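Local coordinates for uncharacterized protein (Arthrobacter sp., PDB 3KOP) that is of unknown function but adopts a cyclophilin-like fold and belongs to the DUF3830 family, at residues M20-N25 / A50-L55; K81-E86 / P148-A153; C98-T103 / D128-Y133. One frame throughout, in Å; residues are numbered along the deposited sequence.

In the fold
Contact 3 is the buried one of the three: strands 96-103 and 125-132 pair inside the antiparallel sheet of this cyclophilin-like fold, held by backbone hydrogen bonds and mostly apolar side chains, with one aspartate set among phenylalanines. Contacts 1 and 2 are only partly buried. In contact 1, helix 45-54 meets strand 23-28 through a cation-pi pair, while in contact 2 the loop 81-86 is gripped by a single asparagine on strand 145-157. That strand neighbours strand 96-103, and Glu82, in the loop of contact 2, reaches Tyr99 and Thr101 of contact 3. Val51, on the helix of contact 1, packs against both Phe152 of contact 2 and Tyr99 of contact 3.

Contact 1 (M20-N25 / A50-L55); sequences MARYIN and AVWDAL
One face of the Trp52 indole carries the guanidinium of Arg22, whose NH1 lies 3.1 Å above the ring plane, displaced toward the rim and 3.2 Å from Trp52 CG. The two planes are 33° apart, so the guanidinium leans over the ring and does not lie flat on it. CZ of Arg22 sits 4.3 Å from the centroid of the five-membered ring, a cation-pi contact, and CD of the same arginine lies over the six-membered ring, adding a CH-pi contact. At the indole edge, close to its plane, the carbonyl oxygen of Tyr23 comes within 3.3 Å of Trp52 CZ3. Trp52 reaches off helix 45-54 toward strand 23-28 because its CG is turned directly opposite its own backbone N (chi1 -180°). Further along the strand, Ile24 CG2 packs 3.7 Å from Leu55 CD1, the two side chains crossing at about a right angle. In the guanidinium plane, a water takes a hydrogen bond from Arg22 NH1 and donates one to Asp53 OD1. Arg22 NH2 makes a salt bridge with Asp41, and Trp52 has a second cation-pi partner in Arg183. The helix is thus joined to the strand by an aromatic face and a charge, with the arginine fixed from several directions, while Ile24 and Leu55 supply the purely apolar part.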
HETATM    1  N   MSE F  20      23.390 -31.081  -2.083  1.00 28.06           N
HETATM    2  CA  MSE F  20      24.110 -30.346  -1.073  1.00 27.55           C
HETATM    3  C   MSE F  20      23.206 -29.639  -0.062  1.00 25.98           C
HETATM    4  O   MSE F  20      23.675 -28.740   0.605  1.00 26.39           O
HETATM    5  CB  MSE F  20      25.026 -29.304  -1.724  1.00 27.85           C
HETATM    6  CG  MSE F  20      24.267 -28.136  -2.456  1.00 29.21           C
HETATM    7 SE   MSE F  20      25.180 -26.346  -2.567  0.75 32.88          SE
HETATM    8  CE  MSE F  20      24.810 -25.792  -0.674  1.00 29.44           C
ATOM      9  N   ALA F  21      21.937 -30.022   0.048  1.00 24.19           N
ATOM     10  CA  ALA F  21      21.029 -29.352   0.952  1.00 22.88           C
ATOM     11  C   ALA F  21      21.663 -29.289   2.343  1.00 21.51           C
ATOM     12  O   ALA F  21      22.147 -30.300   2.869  1.00 20.73           O
ATOM     13  CB  ALA F  21      19.673 -30.099   1.006  1.00 22.85           C
ATOM     14  N   ARG F  22      21.709 -28.105   2.921  1.00 19.77           N
ATOM     15  CA  ARG F  22      22.003 -28.002   4.365  1.00 19.16           C
ATOM     16  C   ARG F  22      20.849 -27.408   5.129  1.00 18.27           C
ATOM     17  O   ARG F  22      20.043 -26.662   4.562  1.00 17.53           O
ATOM     18  CB  ARG F  22      23.211 -27.150   4.654  1.00 19.54           C
ATOM     19  CG  ARG F  22      23.716 -26.340   3.580  1.00 20.67           C
ATOM     20  CD  ARG F  22      24.889 -25.475   4.089  1.00 20.58           C
ATOM     21  NE  ARG F  22      24.862 -24.172   3.457  1.00 19.20           N
ATOM     22  CZ  ARG F  22      25.806 -23.238   3.590  1.00 18.74           C
ATOM     23  NH1 ARG F  22      26.871 -23.423   4.359  1.00 19.43           N
ATOM     24  NH2 ARG F  22      25.670 -22.099   2.947  1.00 17.93           N
ATOM     25  N   TYR F  23      20.808 -27.708   6.427  1.00 17.12           N
ATOM     26  CA  TYR F  23      19.675 -27.401   7.263  1.00 16.65           C
ATOM     27  C   TYR F  23      20.104 -26.713   8.539  1.00 16.43           C
ATOM     28  O   TYR F  23      21.251 -26.898   9.033  1.00 15.58           O
ATOM     29  CB  TYR F  23      18.918 -28.688   7.613  1.00 16.95           C
ATOM     30  CG  TYR F  23      18.354 -29.381   6.406  1.00 17.71           C
ATOM     31  CD1 TYR F  23      17.060 -29.119   5.963  1.00 18.88           C
ATOM     32  CD2 TYR F  23      19.135 -30.283   5.667  1.00 18.84           C
ATOM     33  CE1 TYR F  23      16.551 -29.744   4.810  1.00 20.13           C
ATOM     34  CE2 TYR F  23      18.619 -30.896   4.518  1.00 19.99           C
ATOM     35  CZ  TYR F  23      17.342 -30.641   4.120  1.00 20.74           C
ATOM     36  OH  TYR F  23      16.891 -31.277   3.005  1.00 22.15           O
ATOM     37  N   ILE F  24      19.194 -25.905   9.062  1.00 15.55           N
ATOM     38  CA  ILE F  24      19.379 -25.267  10.363  1.00 16.13           C
ATOM     39  C   ILE F  24      18.226 -25.674  11.280  1.00 16.01           C
ATOM     40  O   ILE F  24      17.109 -25.945  10.827  1.00 16.54           O
ATOM     41  CB  ILE F  24      19.489 -23.717  10.218  1.00 16.00           C
ATOM     42  CG1 ILE F  24      18.202 -23.120   9.599  1.00 15.35           C
ATOM     43  CG2 ILE F  24      20.739 -23.366   9.379  1.00 15.34           C
ATOM     44  CD1 ILE F  24      18.104 -21.613   9.640  1.00 15.50           C
ATOM     45  N   ASN F  25      18.532 -25.773  12.555  1.00 16.52           N
ATOM     46  CA  ASN F  25      17.550 -25.921  13.594  1.00 16.08           C
ATOM     47  C   ASN F  25      17.203 -24.560  14.171  1.00 15.88           C
ATOM     48  O   ASN F  25      18.076 -23.705  14.390  1.00 15.68           O
ATOM     49  CB  ASN F  25      18.077 -26.847  14.690  1.00 16.30           C
ATOM     50  CG  ASN F  25      18.133 -28.276  14.249  1.00 17.81           C
ATOM     51  OD1 ASN F  25      17.255 -28.733  13.503  1.00 19.97           O
ATOM     52  ND2 ASN F  25      19.182 -28.996  14.658  1.00 18.01           N
ATOM     53  N   ALA F  50      26.079 -16.177   5.061  1.00 14.56           N
ATOM     54  CA  ALA F  50      26.341 -15.209   6.141  1.00 14.24           C
ATOM     55  C   ALA F  50      25.799 -15.768   7.450  1.00 14.49           C
ATOM     56  O   ALA F  50      26.485 -15.719   8.501  1.00 14.19           O
ATOM     57  CB  ALA F  50      25.724 -13.825   5.854  1.00 13.85           C
ATOM     58  N   VAL F  51      24.589 -16.312   7.390  1.00 13.67           N
ATOM     59  CA  VAL F  51      23.995 -16.927   8.574  1.00 13.62           C
ATOM     60  C   VAL F  51      24.716 -18.239   8.993  1.00 13.96           C
ATOM     61  O   VAL F  51      25.157 -18.377  10.138  1.00 13.68           O
ATOM     62  CB  VAL F  51      22.502 -17.145   8.384  1.00 13.69           C
ATOM     63  CG1 VAL F  51      21.886 -17.928   9.564  1.00 12.04           C
ATOM     64  CG2 VAL F  51      21.782 -15.761   8.197  1.00 13.05           C
ATOM     65  N   TRP F  52      24.855 -19.194   8.071  1.00 14.43           N
ATOM     66  CA  TRP F  52      25.534 -20.465   8.370  1.00 14.64           C
ATOM     67  C   TRP F  52      26.879 -20.231   9.057  1.00 14.98           C
ATOM     68  O   TRP F  52      27.187 -20.830  10.099  1.00 15.03           O
ATOM     69  CB  TRP F  52      25.762 -21.288   7.105  1.00 14.92           C
ATOM     70  CG  TRP F  52      26.464 -22.619   7.401  1.00 15.89           C
ATOM     71  CD1 TRP F  52      27.821 -22.860   7.436  1.00 16.96           C
ATOM     72  CD2 TRP F  52      25.831 -23.858   7.754  1.00 16.59           C
ATOM     73  NE1 TRP F  52      28.059 -24.166   7.790  1.00 17.02           N
ATOM     74  CE2 TRP F  52      26.861 -24.808   7.981  1.00 17.39           C
ATOM     75  CE3 TRP F  52      24.494 -24.266   7.873  1.00 18.57           C
ATOM     76  CZ2 TRP F  52      26.586 -26.147   8.309  1.00 18.11           C
ATOM     77  CZ3 TRP F  52      24.221 -25.581   8.233  1.00 19.42           C
ATOM     78  CH2 TRP F  52      25.262 -26.513   8.432  1.00 18.92           C
ATOM     79  N   ASP F  53      27.693 -19.386   8.443  1.00 15.76           N
ATOM     80  CA  ASP F  53      29.053 -19.112   8.922  1.00 16.28           C
ATOM     81  C   ASP F  53      29.081 -18.651  10.381  1.00 16.46           C
ATOM     82  O   ASP F  53      30.010 -18.959  11.111  1.00 16.59           O
ATOM     83  CB  ASP F  53      29.754 -18.068   8.033  1.00 16.16           C
ATOM     84  CG  ASP F  53      30.152 -18.615   6.663  1.00 17.30           C
ATOM     85  OD1 ASP F  53      29.884 -19.799   6.375  1.00 17.43           O
ATOM     86  OD2 ASP F  53      30.721 -17.843   5.861  1.00 17.61           O
ATOM     87  N   ALA F  54      28.033 -17.944  10.803  1.00 16.34           N
ATOM     88  CA  ALA F  54      27.996 -17.310  12.131  1.00 16.15           C
ATOM     89  C   ALA F  54      27.228 -18.080  13.179  1.00 15.78           C
ATOM     90  O   ALA F  54      27.205 -17.667  14.344  1.00 15.90           O
ATOM     91  CB  ALA F  54      27.427 -15.887  12.007  1.00 16.46           C
ATOM     92  N   LEU F  55      26.633 -19.218  12.819  1.00 15.48           N
ATOM     93  CA  LEU F  55      25.854 -19.974  13.794  1.00 15.43           C
ATOM     94  C   LEU F  55      26.765 -20.617  14.843  1.00 16.72           C
ATOM     95  O   LEU F  55      27.912 -20.996  14.543  1.00 16.45           O
ATOM     96  CB  LEU F  55      25.008 -21.030  13.113  1.00 15.52           C
ATOM     97  CG  LEU F  55      23.950 -20.514  12.130  1.00 15.04           C
ATOM     98  CD1 LEU F  55      23.236 -21.717  11.473  1.00 14.68           C
ATOM     99  CD2 LEU F  55      22.964 -19.529  12.767  1.00 14.39           C
TER
HETATM  100  O   HOH W   1      29.016 -21.449   4.286  1.00 22.39           O

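Contact 2 (K81-E86 / P148-A153); sequences KEPGAE and PGNVFA
Two hydrogen bonds tie the side-chain amide of Asn150 to the backbone of the loop 81-86. Its ND2 donates to Gly84 O at 2.8 Å, nearly straight at 171° and in the plane of the amide. Its OD1 accepts from Glu86 N at 3.0 Å, but here the donor stands above the carbonyl plane, 59° out of it. The first bond is therefore the better directed. Asn150 ND2 also reaches Thr47 OG1, so its nitrogen serves both the loop and helix 45-54.

Weaker polar contacts follow the same residues. Glu86 O receives a CA-H...O contact from Asn150 CA at 3.3 Å, yet it also lies 3.2 Å from Asn150 OD1, a close approach of two acceptors, presumably tolerated because the neighbouring hydrogen bonds hold the groups there.

Van der Waals contact is modest. Glu86 CB lies 3.7 Å from Asn150 ND2, and Pro83 CG rests 3.9 Å from the same nitrogen, the proline and asparagine side chains crossing at a slant. Gly84 itself takes a positive phi, which turns the loop between Pro83 and Ala85.

The Glu86 side chain, extended with CG anti to the backbone N (chi1 -164°), runs to helix 45-54, where OE1 bonds to Thr47 OG1 and OE2 to Arg46 N. A carboxylate at the first turn of a helix would be expected to gain from the helix dipole. One amide, using both its donor and its acceptor, thus holds the irregular loop against strand 145-157.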
ATOM      1  N   LYS F  81      30.555  -8.633   5.561  1.00 22.35           N
ATOM      2  CA  LYS F  81      29.702  -7.625   4.948  1.00 23.18           C
ATOM      3  C   LYS F  81      28.275  -8.117   4.780  1.00 21.51           C
ATOM      4  O   LYS F  81      28.022  -9.296   4.514  1.00 21.36           O
ATOM      5  CB  LYS F  81      30.257  -7.118   3.614  1.00 24.81           C
ATOM      6  CG  LYS F  81      30.354  -8.119   2.492  1.00 29.63           C
ATOM      7  CD  LYS F  81      30.678  -7.428   1.151  1.00 33.83           C
ATOM      8  CE  LYS F  81      29.637  -6.355   0.798  1.00 37.14           C
ATOM      9  NZ  LYS F  81      29.564  -6.024  -0.672  1.00 38.69           N
ATOM     10  N   GLU F  82      27.347  -7.193   4.941  1.00 20.23           N
ATOM     11  CA  GLU F  82      25.949  -7.518   4.851  1.00 19.23           C
ATOM     12  C   GLU F  82      25.633  -8.022   3.466  1.00 18.46           C
ATOM     13  O   GLU F  82      26.240  -7.606   2.485  1.00 17.70           O
ATOM     14  CB  GLU F  82      25.092  -6.310   5.223  1.00 19.37           C
ATOM     15  CG  GLU F  82      25.167  -5.957   6.678  1.00 18.95           C
ATOM     16  CD  GLU F  82      24.771  -7.084   7.581  1.00 20.21           C
ATOM     17  OE1 GLU F  82      23.607  -7.548   7.510  1.00 19.07           O
ATOM     18  OE2 GLU F  82      25.632  -7.517   8.391  1.00 19.38           O
ATOM     19  N   PRO F  83      24.674  -8.943   3.370  1.00 17.87           N
ATOM     20  CA  PRO F  83      24.376  -9.544   2.081  1.00 17.57           C
ATOM     21  C   PRO F  83      23.694  -8.605   1.096  1.00 16.97           C
ATOM     22  O   PRO F  83      23.728  -8.859  -0.099  1.00 16.71           O
ATOM     23  CB  PRO F  83      23.448 -10.727   2.444  1.00 17.65           C
ATOM     24  CG  PRO F  83      22.862 -10.395   3.725  1.00 18.05           C
ATOM     25  CD  PRO F  83      23.882  -9.528   4.461  1.00 18.32           C
ATOM     26  N   GLY F  84      23.064  -7.543   1.594  1.00 16.68           N
ATOM     27  CA  GLY F  84      22.197  -6.720   0.767  1.00 16.74           C
ATOM     28  C   GLY F  84      20.911  -7.431   0.382  1.00 16.16           C
ATOM     29  O   GLY F  84      20.683  -8.582   0.769  1.00 16.48           O
ATOM     30  N   ALA F  85      20.089  -6.749  -0.401  1.00 15.67           N
ATOM     31  CA  ALA F  85      18.771  -7.300  -0.814  1.00 15.39           C
ATOM     32  C   ALA F  85      18.965  -8.606  -1.597  1.00 14.85           C
ATOM     33  O   ALA F  85      19.704  -8.659  -2.576  1.00 14.38           O
ATOM     34  CB  ALA F  85      17.958  -6.282  -1.639  1.00 14.92           C
ATOM     35  N   GLU F  86      18.316  -9.670  -1.133  1.00 13.92           N
ATOM     36  CA  GLU F  86      18.434 -10.983  -1.788  1.00 13.75           C
ATOM     37  C   GLU F  86      17.169 -11.789  -1.510  1.00 13.10           C
ATOM     38  O   GLU F  86      16.812 -11.989  -0.328  1.00 12.58           O
ATOM     39  CB  GLU F  86      19.664 -11.732  -1.236  1.00 13.69           C
ATOM     40  CG  GLU F  86      20.118 -12.904  -2.093  1.00 15.01           C
ATOM     41  CD  GLU F  86      21.269 -13.731  -1.468  1.00 15.60           C
ATOM     42  OE1 GLU F  86      21.256 -13.968  -0.244  1.00 14.35           O
ATOM     43  OE2 GLU F  86      22.155 -14.161  -2.236  1.00 15.70           O
ATOM     44  N   PRO F 148      11.344  -4.845   3.432  1.00 12.72           N
ATOM     45  CA  PRO F 148      11.569  -6.163   2.871  1.00 13.20           C
ATOM     46  C   PRO F 148      12.562  -7.011   3.662  1.00 13.20           C
ATOM     47  O   PRO F 148      13.546  -6.483   4.202  1.00 12.85           O
ATOM     48  CB  PRO F 148      12.087  -5.881   1.454  1.00 13.62           C
ATOM     49  CG  PRO F 148      11.886  -4.386   1.201  1.00 14.65           C
ATOM     50  CD  PRO F 148      11.800  -3.745   2.547  1.00 13.98           C
ATOM     51  N   GLY F 149      12.275  -8.307   3.756  1.00 13.27           N
ATOM     52  CA  GLY F 149      13.158  -9.260   4.391  1.00 13.46           C
ATOM     53  C   GLY F 149      13.747 -10.217   3.358  1.00 13.22           C
ATOM     54  O   GLY F 149      13.063 -10.630   2.420  1.00 12.71           O
ATOM     55  N   ASN F 150      15.022 -10.587   3.538  1.00 13.04           N
ATOM     56  CA  ASN F 150      15.641 -11.639   2.689  1.00 13.05           C
ATOM     57  C   ASN F 150      15.123 -12.995   3.145  1.00 12.61           C
ATOM     58  O   ASN F 150      15.331 -13.384   4.308  1.00 13.55           O
ATOM     59  CB  ASN F 150      17.186 -11.678   2.816  1.00 13.14           C
ATOM     60  CG  ASN F 150      17.895 -10.475   2.211  1.00 13.51           C
ATOM     61  OD1 ASN F 150      17.267  -9.535   1.727  1.00 14.05           O
ATOM     62  ND2 ASN F 150      19.234 -10.530   2.187  1.00 13.33           N
ATOM     63  N   VAL F 151      14.468 -13.739   2.265  1.00 12.76           N
ATOM     64  CA  VAL F 151      13.963 -15.073   2.614  1.00 11.88           C
ATOM     65  C   VAL F 151      15.111 -16.049   2.345  1.00 12.91           C
ATOM     66  O   VAL F 151      15.512 -16.263   1.185  1.00 12.44           O
ATOM     67  CB  VAL F 151      12.715 -15.501   1.771  1.00 12.35           C
ATOM     68  CG1 VAL F 151      12.312 -16.965   2.100  1.00 11.38           C
ATOM     69  CG2 VAL F 151      11.528 -14.536   1.965  1.00 11.52           C
ATOM     70  N   PHE F 152      15.655 -16.643   3.411  1.00 12.62           N
ATOM     71  CA  PHE F 152      16.880 -17.451   3.252  1.00 13.23           C
ATOM     72  C   PHE F 152      16.752 -18.905   3.706  1.00 13.44           C
ATOM     73  O   PHE F 152      17.683 -19.696   3.541  1.00 14.34           O
ATOM     74  CB  PHE F 152      18.070 -16.764   3.976  1.00 12.56           C
ATOM     75  CG  PHE F 152      18.049 -16.910   5.482  1.00 13.72           C
ATOM     76  CD1 PHE F 152      17.393 -15.970   6.280  1.00 13.25           C
ATOM     77  CD2 PHE F 152      18.696 -17.972   6.102  1.00 14.17           C
ATOM     78  CE1 PHE F 152      17.372 -16.084   7.629  1.00 14.22           C
ATOM     79  CE2 PHE F 152      18.656 -18.094   7.480  1.00 14.43           C
ATOM     80  CZ  PHE F 152      17.994 -17.153   8.241  1.00 13.37           C
ATOM     81  N   ALA F 153      15.610 -19.254   4.270  1.00 13.46           N
ATOM     82  CA  ALA F 153      15.341 -20.612   4.661  1.00 13.78           C
ATOM     83  C   ALA F 153      13.854 -20.873   4.700  1.00 14.11           C
ATOM     84  O   ALA F 153      13.025 -19.925   4.770  1.00 14.77           O
ATOM     85  CB  ALA F 153      15.977 -20.941   5.988  1.00 13.36           C
TER

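Contact 3 (C98-T103 / D128-Y133); sequences CYFTFT and DLAVFY
Asp128 has its CG anti to the backbone N (chi1 180°), whereas Phe100 and Phe102 keep theirs beside the backbone N (chi1 -51° for Phe100), and the result is three side chains lying alongside one another and pointing the same way. CD1 of Phe100 comes 3.7 Å from Asp128 CG, and CE2 of Phe102 lies 3.5 Å from Asp128 CB, so the aspartate is flanked by both phenylalanines. Its carboxylate plane is turned 54° from the Phe100 ring. Asp128 O and Ala130 CB both lie at the edge of that ring, the methyl 3.8 Å from Phe100 CE1.

Further along the same face, Cys98 SG makes an oblique sulfur-aromatic contact with Phe132, 3.9 Å from CE2. Tyr99 and Leu129 occupy the other face, where Tyr99 CD2 meets Leu129 CD2 at 3.8 Å.

The backbones pair as antiparallel strands. Cys98 with Ala130, and Phe100 with Asp128, are hydrogen-bonded pairs, each closed by two N-H...O bonds. The shortest is Cys98 N to Ala130 O at 2.8 Å. Tyr99 and Leu129 form the non-hydrogen-bonded pair between them; their CA-H groups point at Asp128 O and Cys98 O, respectively.

On its other side, strand 125-132 pairs with strand 70-76, while strand 96-103 is paired with strand 145-157 beyond. Tyr99 packs on Phe152 and bonds through OH to Glu82; Phe102 lies on Val147 and Cys98 on Val151. Past Thr103, at its N-cap position, the chain enters helix 104-107.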
ATOM      1  N   CYS F  98      13.451 -15.233   7.597  1.00 13.58           N
ATOM      2  CA  CYS F  98      13.917 -13.981   7.003  1.00 13.43           C
ATOM      3  C   CYS F  98      15.091 -13.324   7.729  1.00 13.48           C
ATOM      4  O   CYS F  98      15.236 -13.450   8.949  1.00 14.22           O
ATOM      5  CB  CYS F  98      12.765 -12.991   6.962  1.00 13.86           C
ATOM      6  SG  CYS F  98      11.510 -13.400   5.727  1.00 14.47           S
ATOM      7  N   TYR F  99      15.873 -12.576   6.963  1.00 13.58           N
ATOM      8  CA  TYR F  99      17.009 -11.808   7.449  1.00 13.52           C
ATOM      9  C   TYR F  99      16.778 -10.350   7.068  1.00 13.63           C
ATOM     10  O   TYR F  99      16.514 -10.042   5.895  1.00 13.76           O
ATOM     11  CB  TYR F  99      18.277 -12.340   6.797  1.00 13.28           C
ATOM     12  CG  TYR F  99      19.622 -11.708   7.158  1.00 13.59           C
ATOM     13  CD1 TYR F  99      19.922 -10.383   6.840  1.00 14.11           C
ATOM     14  CD2 TYR F  99      20.626 -12.463   7.700  1.00 14.57           C
ATOM     15  CE1 TYR F  99      21.155  -9.856   7.108  1.00 14.38           C
ATOM     16  CE2 TYR F  99      21.863 -11.940   7.976  1.00 14.18           C
ATOM     17  CZ  TYR F  99      22.124 -10.636   7.704  1.00 15.09           C
ATOM     18  OH  TYR F  99      23.390 -10.114   7.951  1.00 15.45           O
ATOM     19  N   PHE F 100      16.899  -9.465   8.061  1.00 14.26           N
ATOM     20  CA  PHE F 100      16.853  -8.025   7.859  1.00 14.67           C
ATOM     21  C   PHE F 100      18.093  -7.389   8.465  1.00 16.11           C
ATOM     22  O   PHE F 100      18.508  -7.747   9.597  1.00 15.31           O
ATOM     23  CB  PHE F 100      15.668  -7.383   8.602  1.00 14.42           C
ATOM     24  CG  PHE F 100      14.328  -8.030   8.342  1.00 14.96           C
ATOM     25  CD1 PHE F 100      13.929  -9.187   9.038  1.00 14.30           C
ATOM     26  CD2 PHE F 100      13.427  -7.449   7.460  1.00 14.04           C
ATOM     27  CE1 PHE F 100      12.684  -9.749   8.831  1.00 14.16           C
ATOM     28  CE2 PHE F 100      12.147  -8.015   7.267  1.00 13.09           C
ATOM     29  CZ  PHE F 100      11.796  -9.157   7.930  1.00 13.70           C
ATOM     30  N   THR F 101      18.649  -6.423   7.744  1.00 17.03           N
ATOM     31  CA  THR F 101      19.716  -5.550   8.275  1.00 18.63           C
ATOM     32  C   THR F 101      19.085  -4.228   8.712  1.00 19.96           C
ATOM     33  O   THR F 101      18.403  -3.582   7.919  1.00 19.10           O
ATOM     34  CB  THR F 101      20.762  -5.282   7.185  1.00 18.67           C
ATOM     35  OG1 THR F 101      21.374  -6.527   6.806  1.00 18.52           O
ATOM     36  CG2 THR F 101      21.826  -4.280   7.637  1.00 18.47           C
ATOM     37  N   PHE F 102      19.276  -3.871   9.978  1.00 21.56           N
ATOM     38  CA  PHE F 102      18.816  -2.605  10.531  1.00 23.28           C
ATOM     39  C   PHE F 102      19.995  -1.846  11.143  1.00 25.28           C
ATOM     40  O   PHE F 102      21.084  -2.403  11.316  1.00 24.28           O
ATOM     41  CB  PHE F 102      17.791  -2.876  11.636  1.00 23.59           C
ATOM     42  CG  PHE F 102      16.493  -3.414  11.142  1.00 25.65           C
ATOM     43  CD1 PHE F 102      15.692  -2.656  10.276  1.00 29.07           C
ATOM     44  CD2 PHE F 102      16.038  -4.659  11.554  1.00 25.82           C
ATOM     45  CE1 PHE F 102      14.456  -3.161   9.813  1.00 29.46           C
ATOM     46  CE2 PHE F 102      14.812  -5.156  11.112  1.00 26.68           C
ATOM     47  CZ  PHE F 102      14.023  -4.407  10.229  1.00 27.48           C
ATOM     48  N   THR F 103      19.768  -0.582  11.491  1.00 27.82           N
ATOM     49  CA  THR F 103      20.707   0.168  12.348  1.00 30.20           C
ATOM     50  C   THR F 103      20.057   0.396  13.715  1.00 32.10           C
ATOM     51  O   THR F 103      18.875   0.099  13.896  1.00 32.14           O
ATOM     52  CB  THR F 103      21.053   1.503  11.739  1.00 30.42           C
ATOM     53  OG1 THR F 103      19.892   2.335  11.785  1.00 31.64           O
ATOM     54  CG2 THR F 103      21.486   1.316  10.284  1.00 30.84           C
ATOM     55  N   ASP F 128      18.038  -8.794  12.332  1.00 15.15           N
ATOM     56  CA  ASP F 128      16.741  -9.361  12.735  1.00 14.54           C
ATOM     57  C   ASP F 128      16.615 -10.680  12.001  1.00 14.05           C
ATOM     58  O   ASP F 128      16.610 -10.702  10.778  1.00 14.22           O
ATOM     59  CB  ASP F 128      15.641  -8.384  12.329  1.00 14.74           C
ATOM     60  CG  ASP F 128      14.252  -8.830  12.675  1.00 16.85           C
ATOM     61  OD1 ASP F 128      13.927 -10.055  12.651  1.00 15.80           O
ATOM     62  OD2 ASP F 128      13.422  -7.908  12.920  1.00 17.03           O
ATOM     63  N   LEU F 129      16.552 -11.774  12.757  1.00 13.58           N
ATOM     64  CA  LEU F 129      16.299 -13.101  12.226  1.00 13.74           C
ATOM     65  C   LEU F 129      14.894 -13.505  12.631  1.00 13.78           C
ATOM     66  O   LEU F 129      14.582 -13.567  13.825  1.00 14.25           O
ATOM     67  CB  LEU F 129      17.324 -14.123  12.725  1.00 14.05           C
ATOM     68  CG  LEU F 129      18.773 -13.804  12.327  1.00 14.09           C
ATOM     69  CD1 LEU F 129      19.815 -14.729  13.095  1.00 14.34           C
ATOM     70  CD2 LEU F 129      18.951 -13.881  10.826  1.00 12.75           C
ATOM     71  N   ALA F 130      14.058 -13.753  11.623  1.00 13.51           N
ATOM     72  CA  ALA F 130      12.617 -13.884  11.812  1.00 13.43           C
ATOM     73  C   ALA F 130      12.062 -15.170  11.237  1.00 13.45           C
ATOM     74  O   ALA F 130      12.509 -15.653  10.190  1.00 14.50           O
ATOM     75  CB  ALA F 130      11.857 -12.648  11.210  1.00 12.83           C
ATOM     76  N   VAL F 131      11.052 -15.688  11.929  1.00 13.26           N
ATOM     77  CA  VAL F 131      10.321 -16.861  11.541  1.00 13.51           C
ATOM     78  C   VAL F 131       8.855 -16.468  11.363  1.00 13.64           C
ATOM     79  O   VAL F 131       8.248 -15.888  12.260  1.00 13.14           O
ATOM     80  CB  VAL F 131      10.423 -17.951  12.633  1.00 13.44           C
ATOM     81  CG1 VAL F 131       9.438 -19.104  12.381  1.00 13.81           C
ATOM     82  CG2 VAL F 131      11.851 -18.478  12.693  1.00 13.68           C
ATOM     83  N   PHE F 132       8.311 -16.778  10.195  1.00 13.82           N
ATOM     84  CA  PHE F 132       6.898 -16.587   9.951  1.00 13.95           C
ATOM     85  C   PHE F 132       6.135 -17.894  10.088  1.00 13.86           C
ATOM     86  O   PHE F 132       6.467 -18.895   9.452  1.00 14.60           O
ATOM     87  CB  PHE F 132       6.710 -15.899   8.610  1.00 14.18           C
ATOM     88  CG  PHE F 132       7.125 -14.501   8.656  1.00 13.97           C
ATOM     89  CD1 PHE F 132       6.218 -13.519   9.050  1.00 15.04           C
ATOM     90  CD2 PHE F 132       8.423 -14.155   8.386  1.00 14.11           C
ATOM     91  CE1 PHE F 132       6.604 -12.195   9.107  1.00 15.88           C
ATOM     92  CE2 PHE F 132       8.830 -12.842   8.483  1.00 14.84           C
ATOM     93  CZ  PHE F 132       7.922 -11.862   8.820  1.00 14.94           C
ATOM     94  N   TYR F 133       5.175 -17.901  10.999  1.00 13.99           N
ATOM     95  CA  TYR F 133       4.489 -19.148  11.388  1.00 14.11           C
ATOM     96  C   TYR F 133       3.068 -19.228  10.889  1.00 14.15           C
ATOM     97  O   TYR F 133       2.445 -20.251  11.044  1.00 15.14           O
ATOM     98  CB  TYR F 133       4.529 -19.351  12.898  1.00 13.95           C
ATOM     99  CG  TYR F 133       3.772 -18.340  13.723  1.00 13.34           C
ATOM    100  CD1 TYR F 133       2.443 -18.550  14.069  1.00 13.81           C
ATOM    101  CD2 TYR F 133       4.408 -17.179  14.202  1.00 13.62           C
ATOM    102  CE1 TYR F 133       1.734 -17.620  14.849  1.00 14.43           C
ATOM    103  CE2 TYR F 133       3.718 -16.253  14.983  1.00 14.56           C
ATOM    104  CZ  TYR F 133       2.380 -16.488  15.304  1.00 13.63           C
ATOM    105  OH  TYR F 133       1.703 -15.590  16.077  1.00 15.40           O
TER